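Major pilin backbone protein T-antigen, T13 (Streptococcus pyogenes, PDB 6BBT) forms the repeating backbone subunit of the group A streptococcal pilus and is the T-antigen used in serotyping, with an internal isopeptide bond that probably stiffens the shaft. Local coordinates at residues 24-29 with 152-157; 224-229 with 264-269. All coordinates share one frame; numbering follows the deposited sequence.

Contact 1: 24-29 with 152-157; sequences ILMPKT and NSFKTT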
loop_
_atom_site.group_PDB
_atom_site.type_symbol
_atom_site.label_atom_id
_atom_site.label_comp_id
_atom_site.label_asym_id
_atom_site.label_seq_id
_atom_site.Cartn_x
_atom_site.Cartn_y
_atom_site.Cartn_z
ATOM N N ILE A 24 0.468 0.749 -12.462
ATOM C CA ILE A 24 0.269 1.262 -11.109
ATOM C C ILE A 24 1.565 1.104 -10.324
ATOM O O ILE A 24 2.275 0.073 -10.434
ATOM C CB ILE A 24 -0.906 0.530 -10.432
ATOM C CG1 ILE A 24 -2.211 0.944 -11.144
ATOM C CG2 ILE A 24 -0.973 0.841 -8.934
ATOM C CD1 ILE A 24 -3.424 0.167 -10.704
ATOM N N LEU A 25 1.893 2.130 -9.549
ATOM C CA LEU A 25 3.099 2.074 -8.689
ATOM C C LEU A 25 2.795 1.309 -7.397
ATOM O O LEU A 25 1.951 1.735 -6.623
ATOM C CB LEU A 25 3.583 3.473 -8.328
ATOM C CG LEU A 25 4.254 4.323 -9.378
ATOM C CD1 LEU A 25 4.813 5.583 -8.714
ATOM C CD2 LEU A 25 5.352 3.525 -10.090
ATOM N N MET A 26 3.489 0.190 -7.186
ATOM C CA MET A 26 3.454 -0.521 -5.885
ATOM C C MET A 26 3.968 0.442 -4.783
ATOM O O MET A 26 5.012 1.092 -4.984
ATOM C CB MET A 26 4.362 -1.760 -5.949
ATOM C CG MET A 26 4.416 -2.616 -4.677
ATOM S SD MET A 26 2.944 -3.665 -4.540
ATOM C CE MET A 26 3.352 -4.957 -5.716
ATOM N N PRO A 27 3.244 0.562 -3.648
ATOM C CA PRO A 27 3.799 1.384 -2.575
ATOM C C PRO A 27 5.113 0.831 -1.997
ATOM O O PRO A 27 5.269 -0.375 -1.840
ATOM C CB PRO A 27 2.689 1.399 -1.516
ATOM C CG PRO A 27 1.801 0.247 -1.832
ATOM C CD PRO A 27 1.889 0.061 -3.318
ATOM N N LYS A 28 6.039 1.724 -1.684
ATOM C CA LYS A 28 7.234 1.354 -0.933
ATOM C C LYS A 28 6.875 1.285 0.554
ATOM O O LYS A 28 6.695 2.313 1.206
ATOM C CB LYS A 28 8.390 2.319 -1.185
ATOM C CG LYS A 28 9.697 1.832 -0.561
ATOM C CD LYS A 28 10.798 2.854 -0.600
ATOM C CE LYS A 28 11.925 2.427 0.327
ATOM N NZ LYS A 28 12.974 3.465 0.320
ATOM N N THR A 29 6.744 0.067 1.079
ATOM C CA THR A 29 6.247 -0.116 2.443
ATOM C C THR A 29 6.626 -1.491 2.984
ATOM O O THR A 29 7.149 -2.334 2.244
ATOM C CB THR A 29 4.711 0.092 2.509
ATOM O OG1 THR A 29 4.292 0.267 3.871
ATOM C CG2 THR A 29 3.969 -1.075 1.872
ATOM N N ASN A 152 -3.012 -8.436 1.172
ATOM C CA ASN A 152 -3.216 -6.983 1.282
ATOM C C ASN A 152 -3.518 -6.365 -0.072
ATOM O O ASN A 152 -3.330 -6.998 -1.108
ATOM C CB ASN A 152 -1.964 -6.318 1.866
ATOM C CG ASN A 152 -1.567 -6.915 3.198
ATOM O OD1 ASN A 152 -2.353 -6.795 4.143
ATOM N N SER A 153 -4.029 -5.143 -0.057
ATOM C CA SER A 153 -4.322 -4.432 -1.286
ATOM C C SER A 153 -4.158 -2.944 -1.070
ATOM O O SER A 153 -3.959 -2.482 0.064
ATOM C CB SER A 153 -5.746 -4.757 -1.762
ATOM O OG SER A 153 -6.687 -4.265 -0.847
ATOM N N PHE A 154 -4.226 -2.199 -2.167
ATOM C CA PHE A 154 -4.140 -0.765 -2.092
ATOM C C PHE A 154 -4.929 -0.113 -3.207
ATOM O O PHE A 154 -5.264 -0.743 -4.203
ATOM C CB PHE A 154 -2.687 -0.295 -2.085
ATOM C CG PHE A 154 -1.954 -0.522 -3.380
ATOM C CD1 PHE A 154 -1.413 -1.764 -3.680
ATOM C CD2 PHE A 154 -1.818 0.513 -4.315
ATOM C CE1 PHE A 154 -0.744 -1.985 -4.879
ATOM C CE2 PHE A 154 -1.149 0.295 -5.510
ATOM C CZ PHE A 154 -0.600 -0.949 -5.790
ATOM N N LYS A 155 -5.247 1.158 -2.994
ATOM C CA LYS A 155 -6.043 1.908 -3.922
ATOM C C LYS A 155 -5.183 2.954 -4.597
ATOM O O LYS A 155 -4.128 3.349 -4.076
ATOM C CB LYS A 155 -7.186 2.580 -3.195
ATOM C CG LYS A 155 -8.268 1.588 -2.814
ATOM C CD LYS A 155 -9.367 2.239 -2.005
ATOM C CE LYS A 155 -10.440 1.201 -1.711
ATOM N NZ LYS A 155 -11.584 1.826 -0.996
ATOM N N THR A 156 -5.668 3.387 -5.749
ATOM C CA THR A 156 -5.155 4.554 -6.436
ATOM C C THR A 156 -6.306 5.548 -6.588
ATOM O O THR A 156 -7.476 5.214 -6.343
ATOM C CB THR A 156 -4.600 4.185 -7.818
ATOM O OG1 THR A 156 -5.637 3.605 -8.605
ATOM C CG2 THR A 156 -3.451 3.201 -7.705
ATOM N N THR A 157 -5.968 6.762 -6.994
ATOM C CA THR A 157 -6.955 7.780 -7.228
ATOM C C THR A 157 -6.729 8.383 -8.636
ATOM O O THR A 157 -6.133 7.723 -9.512
ATOM C CB THR A 157 -6.981 8.786 -6.054
ATOM O OG1 THR A 157 -8.101 9.666 -6.200
ATOM C CG2 THR A 157 -5.696 9.574 -5.956
#
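Pro27 lays its CD methylene over the face of the Phe154 ring, 3.5 Å from the centroid and only 5° off the ring normal, a CH-pi contact centred on the ring. At the ring's edge, near its plane, Ile24 brings CG2 to 3.5 Å from Phe154 CE2. The same methyl, anti to the backbone N of Ile24 on a CB that points toward the strand, meets Thr156 CG2 at 3.6 Å. Met26 adds an oblique Met-aromatic contact, its bent chain setting SD 4.1 Å from Phe154 CE1. With CG between its own backbone N and carbonyl carbon (chi1 68°), Phe154 stands off its strand and meets Pro27 tip to tip. The ring pins the loop between strands 10-17 and 29-37 against the long strand 148-166, which the two halves of the subunit share. Two residues before the ring, Asn152 CG is covalently joined to Lys15 NZ, the intramolecular isopeptide bond of this Spy0128-like domain, which ties strand 148-166 to its parallel neighbour 10-17. Met17 and Ile109 also pack on Phe154. The loop is further fastened by Tyr19 OH at Ile24 O and Asn69 ND2 at Met26 O, while Lys28 forms a salt bridge with Glu189.

Contact 2: 224-229 with 264-269; sequences AKLPIG and QKTDES
Thr266 OG1 sits between two backbone groups of the 224-229 segment. It donates to Pro227 O at 2.7 Å, in the carbonyl plane and on a lone pair, and it receives a weak bond from Gly229 N at 2.8 Å. That N-H is shared, since Gly229 N also bonds to Thr266 O at 2.9 Å, approaching from above the carbonyl plane with a bent N-H...O angle of 135°. The hydroxyl gets between the two backbone groups because OG1 lies between the backbone N and carbonyl carbon of Thr266 (chi1 68°), which leaves CG2 to pack on Leu226 CD2 at 3.6 Å. Beyond the polar centre, Ile228 lies along the backbone of 267-268, with CG1 3.7 Å from Asp267 O and CD1 near Glu268 CA. On the other flank the aliphatic part of Lys265 passes Gly229 O, CE coming to 3.9 Å. Gly229 has positive phi (94°), where a side chain would press on the preceding carbonyl. Thr157 of strand 148-166 packs against both Ile228 and Thr266. Thr266 thus joins the ends of strands 220-227 and 264-265, which lie in different sheets, consistent with a beta-sandwich of the transthyretin clan. Just beyond, Asp267 OD1 accepts from Ser269 N at 3.1 Å and from Ser269 OG, the first bond closing an Asx turn.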
loop_
_atom_site.group_PDB
_atom_site.type_symbol
_atom_site.label_atom_id
_atom_site.label_comp_id
_atom_site.label_asym_id
_atom_site.label_seq_id
_atom_site.Cartn_x
_atom_site.Cartn_y
_atom_site.Cartn_z
ATOM N N ALA A 224 -5.047 8.891 -14.319
ATOM C CA ALA A 224 -6.157 8.002 -13.899
ATOM C C ALA A 224 -5.793 6.977 -12.821
ATOM O O ALA A 224 -6.693 6.368 -12.231
ATOM C CB ALA A 224 -6.732 7.278 -15.107
ATOM N N LYS A 225 -4.489 6.762 -12.606
ATOM C CA LYS A 225 -3.972 5.744 -11.706
ATOM C C LYS A 225 -2.910 6.401 -10.811
ATOM O O LYS A 225 -1.762 5.991 -10.774
ATOM C CB LYS A 225 -3.409 4.574 -12.517
ATOM C CG LYS A 225 -4.462 3.836 -13.384
ATOM C CD LYS A 225 -3.851 2.782 -14.305
ATOM C CE LYS A 225 -4.872 2.220 -15.308
ATOM N NZ LYS A 225 -4.302 1.155 -16.217
ATOM N N LEU A 226 -3.340 7.434 -10.098
ATOM C CA LEU A 226 -2.471 8.290 -9.331
ATOM C C LEU A 226 -2.276 7.714 -7.914
ATOM O O LEU A 226 -3.253 7.303 -7.293
ATOM C CB LEU A 226 -3.105 9.679 -9.255
ATOM C CG LEU A 226 -2.296 10.831 -8.683
ATOM C CD1 LEU A 226 -1.028 11.141 -9.463
ATOM C CD2 LEU A 226 -3.173 12.060 -8.645
ATOM N N PRO A 227 -1.026 7.681 -7.406
ATOM C CA PRO A 227 -0.810 7.203 -6.053
ATOM C C PRO A 227 -1.516 8.067 -5.010
ATOM O O PRO A 227 -1.624 9.291 -5.178
ATOM C CB PRO A 227 0.711 7.269 -5.873
ATOM C CG PRO A 227 1.261 7.236 -7.236
ATOM C CD PRO A 227 0.253 7.948 -8.095
ATOM N N ILE A 228 -2.038 7.402 -3.980
ATOM C CA ILE A 228 -2.720 8.060 -2.870
ATOM C C ILE A 228 -1.690 8.515 -1.854
ATOM O O ILE A 228 -0.769 7.778 -1.520
ATOM C CB ILE A 228 -3.785 7.145 -2.239
ATOM C CG1 ILE A 228 -4.958 7.052 -3.206
ATOM C CG2 ILE A 228 -4.256 7.706 -0.878
ATOM C CD1 ILE A 228 -5.976 6.005 -2.868
ATOM N N GLY A 229 -1.835 9.751 -1.392
ATOM C CA GLY A 229 -0.955 10.282 -0.362
ATOM C C GLY A 229 0.235 11.071 -0.868
ATOM O O GLY A 229 1.027 11.541 -0.058
ATOM N N GLN A 264 -1.107 20.223 -2.887
ATOM C CA GLN A 264 -2.338 19.526 -2.583
ATOM C C GLN A 264 -1.996 18.041 -2.426
ATOM O O GLN A 264 -1.267 17.496 -3.235
ATOM C CB GLN A 264 -3.333 19.731 -3.727
ATOM C CG GLN A 264 -4.655 18.997 -3.599
ATOM C CD GLN A 264 -5.468 19.429 -2.389
ATOM O OE1 GLN A 264 -5.454 20.595 -2.000
ATOM N NE2 GLN A 264 -6.184 18.488 -1.800
ATOM N N LYS A 265 -2.523 17.406 -1.382
ATOM C CA LYS A 265 -2.262 15.990 -1.139
ATOM C C LYS A 265 -3.360 15.141 -1.776
ATOM O O LYS A 265 -4.543 15.473 -1.644
ATOM C CB LYS A 265 -2.198 15.722 0.357
ATOM C CG LYS A 265 -1.770 14.299 0.672
ATOM C CD LYS A 265 -1.702 14.002 2.166
ATOM C CE LYS A 265 -0.272 14.030 2.670
ATOM N NZ LYS A 265 -0.184 13.588 4.092
ATOM N N THR A 266 -2.987 14.043 -2.438
ATOM C CA THR A 266 -3.975 13.140 -3.013
ATOM C C THR A 266 -4.524 12.241 -1.907
ATOM O O THR A 266 -3.796 11.867 -0.991
ATOM C CB THR A 266 -3.393 12.237 -4.133
ATOM O OG1 THR A 266 -2.471 11.297 -3.581
ATOM C CG2 THR A 266 -2.690 13.073 -5.214
ATOM N N ASP A 267 -5.794 11.889 -2.019
ATOM C CA ASP A 267 -6.442 10.952 -1.090
ATOM C C ASP A 267 -7.410 10.073 -1.882
ATOM O O ASP A 267 -7.272 9.973 -3.101
ATOM C CB ASP A 267 -7.094 11.717 0.077
ATOM C CG ASP A 267 -8.205 12.652 -0.366
ATOM O OD1 ASP A 267 -8.890 12.400 -1.388
ATOM O OD2 ASP A 267 -8.397 13.676 0.326
ATOM N N GLU A 268 -8.407 9.477 -1.236
ATOM C CA GLU A 268 -9.190 8.425 -1.884
ATOM C C GLU A 268 -10.228 8.961 -2.871
ATOM O O GLU A 268 -10.641 8.246 -3.779
ATOM C CB GLU A 268 -9.841 7.494 -0.847
ATOM C CG GLU A 268 -8.916 7.127 0.322
ATOM C CD GLU A 268 -8.760 5.635 0.570
ATOM O OE1 GLU A 268 -9.740 4.871 0.408
ATOM O OE2 GLU A 268 -7.634 5.232 0.946
ATOM N N SER A 269 -10.634 10.214 -2.741
ATOM C CA SER A 269 -11.622 10.756 -3.680
ATOM C C SER A 269 -10.978 11.226 -4.991
ATOM O O SER A 269 -9.898 11.794 -4.978
ATOM C CB SER A 269 -12.410 11.893 -3.043
ATOM O OG SER A 269 -11.560 12.918 -2.606
#

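Overall arrangement
The two contacts lie one after the other along the chain, contact 1 closing before contact 2 opens, with their centres about 11 Å apart. Strand 148-166 links them: it supplies one side of contact 1 and is the antiparallel neighbour of strand 220-227, which carries one side of contact 2. They touch directly, with Thr157 N 2.8 Å from Leu226 O, probably a hydrogen bond. Lys225, with salt bridges to Asp21 and Glu23, adds a further tie between the two regions. Contact 1 falls in the Spy0128-like isopeptide family and contact 2 in DUF7601. The shared strand, direct touch and salt bridges mark a junction in an elongated, all-beta subunit, consistent with a pilin whose domains are held end to end.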